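Local coordinates for protein endoglucanase A (Clostridium longisporum, PDB 6Q1I) that hydrolyses internal beta-1,4-glucosidic linkages in cellulose, lichenan and cereal beta-glucans, here represented by its family 5 glycoside hydrolase catalytic domain, at residues 259-263 against 299-303; 305-309 against 353-357. All coordinates share one frame. Where two conformers were deposited one is given. Residues are numbered along the deposited sequence.

Contact 1 (259-263 against 299-303)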
loop_
_atom_site.group_PDB
_atom_site.type_symbol
_atom_site.label_atom_id
_atom_site.label_comp_id
_atom_site.label_asym_id
_atom_site.label_seq_id
_atom_site.Cartn_x
_atom_site.Cartn_y
_atom_site.Cartn_z
ATOM N N LYS A 259 6.776 -22.803 -5.303
ATOM C CA LYS A 259 7.867 -21.875 -5.579
ATOM C C LYS A 259 7.861 -21.442 -7.039
ATOM O O LYS A 259 8.013 -20.250 -7.340
ATOM C CB LYS A 259 9.193 -22.525 -5.182
ATOM C CG LYS A 259 9.352 -22.615 -3.678
ATOM C CD LYS A 259 10.522 -23.484 -3.267
ATOM C CE LYS A 259 10.653 -23.521 -1.751
ATOM N NZ LYS A 259 11.649 -24.517 -1.285
ATOM N N TYR A 260 7.674 -22.391 -7.955
ATOM C CA TYR A 260 7.626 -22.056 -9.373
ATOM C C TYR A 260 6.497 -21.079 -9.667
ATOM O O TYR A 260 6.680 -20.104 -10.405
ATOM C CB TYR A 260 7.444 -23.333 -10.193
ATOM C CG TYR A 260 7.240 -23.073 -11.666
ATOM C CD1 TYR A 260 8.315 -22.838 -12.501
ATOM C CD2 TYR A 260 5.963 -23.056 -12.221
ATOM C CE1 TYR A 260 8.130 -22.598 -13.851
ATOM C CE2 TYR A 260 5.770 -22.819 -13.570
ATOM C CZ TYR A 260 6.859 -22.595 -14.376
ATOM O OH TYR A 260 6.685 -22.356 -15.721
ATOM N N SER A 261 5.322 -21.333 -9.101
ATOM C CA SER A 261 4.175 -20.473 -9.349
ATOM C C SER A 261 4.452 -19.050 -8.895
ATOM O O SER A 261 4.110 -18.086 -9.597
ATOM C CB SER A 261 2.948 -21.029 -8.628
ATOM O OG SER A 261 2.595 -22.289 -9.149
ATOM N N LEU A 262 5.062 -18.892 -7.719
ATOM C CA LEU A 262 5.355 -17.547 -7.243
ATOM C C LEU A 262 6.413 -16.883 -8.113
ATOM O O LEU A 262 6.314 -15.689 -8.419
ATOM C CB LEU A 262 5.755 -17.580 -5.769
ATOM C CG LEU A 262 5.947 -16.230 -5.077
ATOM C CD1 LEU A 262 4.715 -15.349 -5.197
ATOM C CD2 LEU A 262 6.300 -16.442 -3.617
ATOM N N ASP A 263 7.426 -17.641 -8.533
ATOM C CA ASP A 263 8.457 -17.085 -9.404
ATOM C C ASP A 263 7.858 -16.565 -10.711
ATOM O O ASP A 263 8.205 -15.472 -11.170
ATOM C CB ASP A 263 9.535 -18.134 -9.694
ATOM C CG ASP A 263 10.436 -18.405 -8.500
ATOM O OD1 ASP A 263 10.571 -17.531 -7.620
ATOM O OD2 ASP A 263 11.035 -19.496 -8.458
ATOM N N LEU A 299 6.867 -19.204 3.225
ATOM C CA LEU A 299 6.390 -18.317 2.172
ATOM C C LEU A 299 6.986 -16.923 2.314
ATOM O O LEU A 299 7.447 -16.338 1.331
ATOM C CB LEU A 299 4.862 -18.253 2.202
ATOM C CG LEU A 299 4.228 -17.203 1.292
ATOM C CD1 LEU A 299 4.574 -17.458 -0.172
ATOM C CD2 LEU A 299 2.722 -17.180 1.475
ATOM N N ALA A 300 7.004 -16.387 3.537
ATOM C CA ALA A 300 7.535 -15.045 3.760
ATOM C C ALA A 300 8.973 -14.929 3.267
ATOM O O ALA A 300 9.324 -13.972 2.567
ATOM C CB ALA A 300 7.451 -14.696 5.248
ATOM N N GLU A 301 9.826 -15.886 3.630
ATOM C CA GLU A 301 11.221 -15.797 3.216
ATOM C C GLU A 301 11.347 -15.930 1.706
ATOM O O GLU A 301 12.064 -15.158 1.061
ATOM C CB GLU A 301 12.088 -16.861 3.891
ATOM C CG GLU A 301 13.547 -16.701 3.457
ATOM C CD GLU A 301 14.489 -17.757 3.986
ATOM O OE1 GLU A 301 14.072 -18.590 4.812
ATOM O OE2 GLU A 301 15.665 -17.736 3.569
ATOM N N TYR A 302 10.661 -16.912 1.124
ATOM C CA TYR A 302 10.809 -17.140 -0.306
ATOM C C TYR A 302 10.292 -15.948 -1.095
ATOM O O TYR A 302 10.923 -15.507 -2.063
ATOM C CB TYR A 302 10.075 -18.412 -0.724
ATOM C CG TYR A 302 10.477 -18.841 -2.112
ATOM C CD1 TYR A 302 11.544 -19.712 -2.297
ATOM C CD2 TYR A 302 9.836 -18.345 -3.240
ATOM C CE1 TYR A 302 11.941 -20.089 -3.550
ATOM C CE2 TYR A 302 10.231 -18.728 -4.507
ATOM C CZ TYR A 302 11.290 -19.594 -4.647
ATOM O OH TYR A 302 11.716 -19.997 -5.889
ATOM N N TYR A 303 9.147 -15.406 -0.680
ATOM C CA TYR A 303 8.548 -14.263 -1.358
ATOM C C TYR A 303 9.494 -13.071 -1.364
ATOM O O TYR A 303 9.749 -12.477 -2.415
ATOM C CB TYR A 303 7.229 -13.939 -0.658
ATOM C CG TYR A 303 6.249 -13.028 -1.372
ATOM C CD1 TYR A 303 6.606 -11.746 -1.789
ATOM C CD2 TYR A 303 4.930 -13.424 -1.558
ATOM C CE1 TYR A 303 5.695 -10.911 -2.400
ATOM C CE2 TYR A 303 4.005 -12.583 -2.156
ATOM C CZ TYR A 303 4.397 -11.334 -2.589
ATOM O OH TYR A 303 3.496 -10.482 -3.194
#

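Contact 2 (305-309 against 353-357)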
loop_
_atom_site.group_PDB
_atom_site.type_symbol
_atom_site.label_atom_id
_atom_site.label_comp_id
_atom_site.label_asym_id
_atom_site.label_seq_id
_atom_site.Cartn_x
_atom_site.Cartn_y
_atom_site.Cartn_z
ATOM N N THR A 305 12.768 -12.978 -0.840
ATOM C CA THR A 305 13.974 -13.274 -1.613
ATOM C C THR A 305 13.700 -13.160 -3.107
ATOM O O THR A 305 14.449 -12.515 -3.843
ATOM C CB THR A 305 14.498 -14.679 -1.291
ATOM O OG1 THR A 305 14.803 -14.796 0.102
ATOM C CG2 THR A 305 15.768 -14.972 -2.080
ATOM N N ALA A 306 12.606 -13.764 -3.565
ATOM C CA ALA A 306 12.290 -13.769 -4.988
ATOM C C ALA A 306 11.982 -12.365 -5.490
ATOM O O ALA A 306 12.400 -11.975 -6.586
ATOM C CB ALA A 306 11.101 -14.693 -5.245
ATOM N N ALA A 307 11.257 -11.583 -4.699
ATOM C CA ALA A 307 10.948 -10.224 -5.111
ATOM C C ALA A 307 12.201 -9.362 -5.127
ATOM O O ALA A 307 12.443 -8.615 -6.083
ATOM C CB ALA A 307 9.910 -9.639 -4.171
ATOM N N GLN A 308 13.016 -9.449 -4.075
ATOM C CA GLN A 308 14.210 -8.615 -4.002
ATOM C C GLN A 308 15.243 -8.991 -5.061
ATOM O O GLN A 308 15.935 -8.106 -5.582
ATOM C CB GLN A 308 14.767 -8.653 -2.582
ATOM C CG GLN A 308 13.943 -7.809 -1.616
ATOM C CD GLN A 308 14.134 -6.341 -1.896
ATOM O OE1 GLN A 308 15.144 -5.760 -1.506
ATOM N NE2 GLN A 308 13.195 -5.743 -2.624
ATOM N N LYS A 309 15.369 -10.276 -5.409
ATOM C CA LYS A 309 16.243 -10.678 -6.512
ATOM C C LYS A 309 15.840 -10.008 -7.816
ATOM O O LYS A 309 16.675 -9.824 -8.707
ATOM C CB LYS A 309 16.184 -12.196 -6.705
ATOM C CG LYS A 309 17.028 -12.995 -5.727
ATOM C CD LYS A 309 16.939 -14.498 -6.002
ATOM C CE LYS A 309 17.878 -15.297 -5.107
ATOM N NZ LYS A 309 17.640 -16.765 -5.200
ATOM N N TYR A 353 15.176 -10.663 2.879
ATOM C CA TYR A 353 15.846 -9.446 2.434
ATOM C C TYR A 353 17.365 -9.613 2.472
ATOM O O TYR A 353 18.064 -9.296 1.502
ATOM C CB TYR A 353 15.397 -8.258 3.300
ATOM C CG TYR A 353 16.230 -7.031 3.048
ATOM C CD1 TYR A 353 16.051 -6.268 1.902
ATOM C CD2 TYR A 353 17.239 -6.669 3.919
ATOM C CE1 TYR A 353 16.842 -5.168 1.640
ATOM C CE2 TYR A 353 18.037 -5.569 3.672
ATOM C CZ TYR A 353 17.838 -4.826 2.525
ATOM O OH TYR A 353 18.637 -3.737 2.259
ATOM N N LYS A 354 17.890 -10.138 3.581
ATOM C CA LYS A 354 19.332 -10.305 3.734
ATOM C C LYS A 354 19.905 -11.378 2.816
ATOM O O LYS A 354 21.114 -11.379 2.559
ATOM C CB LYS A 354 19.649 -10.623 5.194
ATOM C CG LYS A 354 19.437 -9.449 6.139
ATOM C CD LYS A 354 20.281 -8.232 5.773
ATOM C CE LYS A 354 21.775 -8.535 5.730
ATOM N NZ LYS A 354 22.544 -7.357 5.244
ATOM N N ASN A 355 19.078 -12.299 2.325
ATOM C CA ASN A 355 19.554 -13.252 1.332
ATOM C C ASN A 355 20.061 -12.535 0.093
ATOM O O ASN A 355 20.955 -13.035 -0.598
ATOM C CB ASN A 355 18.421 -14.190 0.906
ATOM C CG ASN A 355 18.088 -15.241 1.945
ATOM O OD1 ASN A 355 18.900 -15.563 2.813
ATOM N ND2 ASN A 355 16.892 -15.811 1.835
ATOM N N VAL A 356 19.490 -11.374 -0.209
ATOM C CA VAL A 356 19.805 -10.627 -1.417
ATOM C C VAL A 356 20.728 -9.455 -1.126
ATOM O O VAL A 356 21.622 -9.152 -1.919
ATOM C CB VAL A 356 18.490 -10.149 -2.073
ATOM C CG1 VAL A 356 18.787 -9.344 -3.325
ATOM C CG2 VAL A 356 17.589 -11.351 -2.389
ATOM N N HIS A 357 20.504 -8.779 -0.005
ATOM C CA HIS A 357 21.248 -7.582 0.345
ATOM C C HIS A 357 22.022 -7.817 1.628
ATOM O O HIS A 357 21.603 -7.452 2.725
ATOM C CB HIS A 357 20.285 -6.410 0.496
ATOM C CG HIS A 357 19.560 -6.069 -0.765
ATOM N ND1 HIS A 357 20.156 -5.385 -1.802
ATOM C CD2 HIS A 357 18.286 -6.308 -1.154
ATOM C CE1 HIS A 357 19.279 -5.216 -2.776
ATOM N NE2 HIS A 357 18.135 -5.767 -2.407
ATOM O OXT HIS A 357 23.110 -8.386 1.562
HETATM O O HOH W 1 16.294 -5.476 -4.600
#

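Contact 1 (259-263 against 299-303)
Two neighbouring outer helices of the (beta/alpha)8 TIM barrel, 256-275 and 293-309, meet here; strand 280-285 lies between them in sequence. Their segments run at 42° to each other, with axes 11.2 Å apart at closest approach, a separation filled by large side chains. The apolar part centres on Leu262, whose CD2 lies 4.0 Å from Leu299 CD1, 4.0 Å from Tyr302 CD2 at the ring edge and 3.9 Å from Tyr303 CD2. Tyr303 is buried: its ring stacks on Phe285 of strand 280-285, its hydroxyl is hydrogen-bonded to Ala235 O, and its side chain comes within about 8 Å of that of Gln284, the position of the nucleophile by similarity, altered in this structure. Towards solvent, Lys259 lays its aliphatic chain over one face of Tyr302, a CH-pi contact with CG 3.7 Å from the ring centroid. The same tyrosine supplies the polar link, donating a hydrogen bond from OH to Asp263 OD2 at 2.7 Å.

Contact 2 (305-309 against 353-357)
This is a surface contact between the last two outer helices of the TIM barrel, in which the C-terminal end of helix 343-356 and the chain terminus pack against the C-terminal part of helix 293-309. Strand 314-318, the eighth of the barrel, falls between the two helices in sequence. The backbones come close, with the CA atoms of Thr305 and Tyr353 5.9 Å apart and those of Lys309 and Val356 6.2 Å apart, near enough for the short side chains of Thr305 and Val356 to meet. Val356 is the apolar wedge: its CG2 touches Thr305 CG2 at 4.1 Å, Gln308 CB at 3.9 Å and Lys309 CG at 3.8 Å, while its CG1 lies 3.8 Å from Gln308 O. At one end of this patch Asn355 ND2 donates a hydrogen bond of 2.9 Å to Thr305 OG1; the single proton of that hydroxyl has two carbonyl acceptors within range, Glu301 O and Gly352 O, which can share it or alternate. At the other end the buried Gln308 reaches between two rings, placing OE1 3.6 Å from Tyr353 CD1 and 3.1 Å from His357 NE2, near the plane of each ring. A water joins the terminal residue to the helix backbone: it donates to Gln308 O at 2.8 Å and is hydrogen-bonded to His357 NE2 at 2.9 Å.

How the contacts relate
Helix 293-309 is common to both contacts, which join it to the helix before it (contact 1) and the helix after it (contact 2) in the outer layer of the barrel; their centres are 11 Å apart. Contact 1 is the more buried, combining leucine and tyrosine packing with one tyrosine-aspartate hydrogen bond and reaching towards the active site. Contact 2 lies at the surface, away from the active site, and sets a single valine among mostly polar groups, a water and the terminal histidine. The two areas are similar, 303 and 313 Å². They also touch: Glu301 OE2 probably accepts a hydrogen bond from Asn355 ND2 (2.9 Å), and Asp263 OD1 packs on Ala306 CB (3.7 Å).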